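Local structure of manganese-free pseudocatalase (Thermus thermophilus, 2CWL) at residues Pro13-Gln18 / Asn171-Glu176. The protein probably breaks down hydrogen peroxide to water and oxygen, as a member of the dimanganese catalase family, caught here without its manganese. Sequence-based numbering, arbitrary orientation.
Sequences PMPKEQ and NPVARE
V173 and P13 carry this contact, with P15 and E176 at its two ends. The CG2 methyl of V173 sits between the two prolines. V173 CG2 is 3.9 Å from P13 CG and equally far from P15 CD. It also touches the backbone that joins them: P13 O is 3.3 Å from V173 CG2, and P15 N is 3.7 Å from the same methyl. CG1 of V173 stands anti to its backbone N (chi1 -172°). That rotamer sets CG2 beside the N, the position from which it meets both prolines. CG1 reaches P13 O more loosely.

P13 turns its ring toward the helix. P13 CG lies over the first turn, 3.7 Å from V173 CA and equally near P172 O. That carbonyl already accepts the helical hydrogen bond from E176 N. The next ring carbon, P13 CD, meets the aliphatic part of E176, 3.9 Å from E176 CB, and the two side chains are set at a slant. The carboxylate of E176 has its salt bridge with K223 of helix 219-226.

The family belongs to the ferritin clan, whose core is a four-helix bundle. Here the loop between strand 2-4 and helix 20-26 packs on the start of the long helix 172-200. N171 occupies the N-cap position, but its side chain makes no capping bond; its ND2 bonds D19 instead. No hydrogen bond joins the two segments, so the contact is van der Waals packing at the surface, away from the predicted metal ligands. V173 is nevertheless buried; T80 and S83 of helix 57-85 also pack on it. P15 touches S83 of the same helix.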
# COMPACT_ATOMS: atom_id res chain seq x y z
N PRO A 13 -29.24 -20.13 1.52
CA PRO A 13 -30.38 -19.97 2.42
C PRO A 13 -30.47 -18.49 2.81
O PRO A 13 -29.53 -17.73 2.57
CB PRO A 13 -30.02 -20.87 3.60
CG PRO A 13 -28.52 -20.73 3.66
CD PRO A 13 -28.13 -20.83 2.19
N MET A 14 -31.58 -18.10 3.40
CA MET A 14 -31.77 -16.71 3.81
C MET A 14 -31.35 -16.53 5.27
O MET A 14 -31.69 -17.33 6.13
CB MET A 14 -33.23 -16.31 3.62
CG MET A 14 -33.46 -14.81 3.49
SD MET A 14 -35.20 -14.41 3.25
CE MET A 14 -35.57 -13.62 4.81
N PRO A 15 -30.59 -15.46 5.56
CA PRO A 15 -30.14 -15.20 6.94
C PRO A 15 -31.29 -14.75 7.84
O PRO A 15 -32.23 -14.12 7.37
CB PRO A 15 -29.10 -14.10 6.74
CG PRO A 15 -29.66 -13.32 5.59
CD PRO A 15 -30.10 -14.42 4.64
N LYS A 16 -31.21 -15.10 9.13
CA LYS A 16 -32.25 -14.71 10.08
C LYS A 16 -32.16 -13.23 10.40
O LYS A 16 -33.17 -12.56 10.62
CB LYS A 16 -32.12 -15.51 11.39
CG LYS A 16 -32.43 -16.99 11.27
CD LYS A 16 -32.43 -17.66 12.65
CE LYS A 16 -31.08 -17.55 13.34
NZ LYS A 16 -31.08 -18.23 14.67
N GLU A 17 -30.93 -12.72 10.45
CA GLU A 17 -30.70 -11.32 10.74
C GLU A 17 -29.29 -10.93 10.31
O GLU A 17 -28.48 -11.78 9.95
CB GLU A 17 -30.86 -11.04 12.24
CG GLU A 17 -29.90 -11.80 13.14
CD GLU A 17 -30.23 -13.28 13.24
OE1 GLU A 17 -31.37 -13.61 13.62
OE2 GLU A 17 -29.34 -14.11 12.94
N GLN A 18 -29.01 -9.63 10.34
CA GLN A 18 -27.69 -9.14 9.95
C GLN A 18 -26.63 -9.63 10.93
O GLN A 18 -26.88 -9.72 12.13
CB GLN A 18 -27.67 -7.61 9.94
CG GLN A 18 -28.48 -6.96 8.83
CD GLN A 18 -28.61 -5.47 9.04
OE1 GLN A 18 -29.27 -5.02 9.97
NE2 GLN A 18 -27.98 -4.69 8.17
N ASN A 171 -23.31 -19.24 11.00
CA ASN A 171 -24.36 -18.78 10.09
C ASN A 171 -24.55 -19.78 8.95
O ASN A 171 -23.60 -20.12 8.25
CB ASN A 171 -23.98 -17.42 9.50
CG ASN A 171 -23.80 -16.35 10.55
OD1 ASN A 171 -24.76 -15.76 11.04
ND2 ASN A 171 -22.55 -16.10 10.92
N PRO A 172 -25.79 -20.26 8.75
CA PRO A 172 -26.04 -21.22 7.67
C PRO A 172 -25.71 -20.70 6.27
O PRO A 172 -25.34 -21.48 5.40
CB PRO A 172 -27.53 -21.53 7.84
CG PRO A 172 -27.70 -21.45 9.32
CD PRO A 172 -26.95 -20.18 9.65
N VAL A 173 -25.85 -19.40 6.04
CA VAL A 173 -25.54 -18.86 4.72
C VAL A 173 -24.04 -18.98 4.47
O VAL A 173 -23.61 -19.37 3.39
CB VAL A 173 -25.96 -17.38 4.59
CG1 VAL A 173 -25.80 -16.93 3.14
CG2 VAL A 173 -27.41 -17.21 5.03
N ALA A 174 -23.25 -18.64 5.48
CA ALA A 174 -21.80 -18.72 5.36
C ALA A 174 -21.33 -20.17 5.25
O ALA A 174 -20.48 -20.49 4.42
CB ALA A 174 -21.15 -18.05 6.57
N ARG A 175 -21.90 -21.04 6.08
CA ARG A 175 -21.51 -22.44 6.06
C ARG A 175 -21.94 -23.19 4.80
O ARG A 175 -21.28 -24.13 4.38
CB ARG A 175 -22.01 -23.15 7.32
CG ARG A 175 -21.28 -22.69 8.57
CD ARG A 175 -21.46 -23.64 9.74
NE ARG A 175 -20.41 -23.43 10.74
CZ ARG A 175 -20.23 -24.18 11.82
NH1 ARG A 175 -21.04 -25.21 12.06
NH2 ARG A 175 -19.23 -23.92 12.65
N GLU A 176 -23.05 -22.77 4.18
CA GLU A 176 -23.50 -23.43 2.96
C GLU A 176 -22.50 -23.07 1.85
O GLU A 176 -22.06 -23.93 1.10
CB GLU A 176 -24.90 -22.95 2.58
CG GLU A 176 -25.63 -23.87 1.61
CD GLU A 176 -25.77 -25.29 2.13
OE1 GLU A 176 -25.98 -25.47 3.35
OE2 GLU A 176 -25.69 -26.24 1.33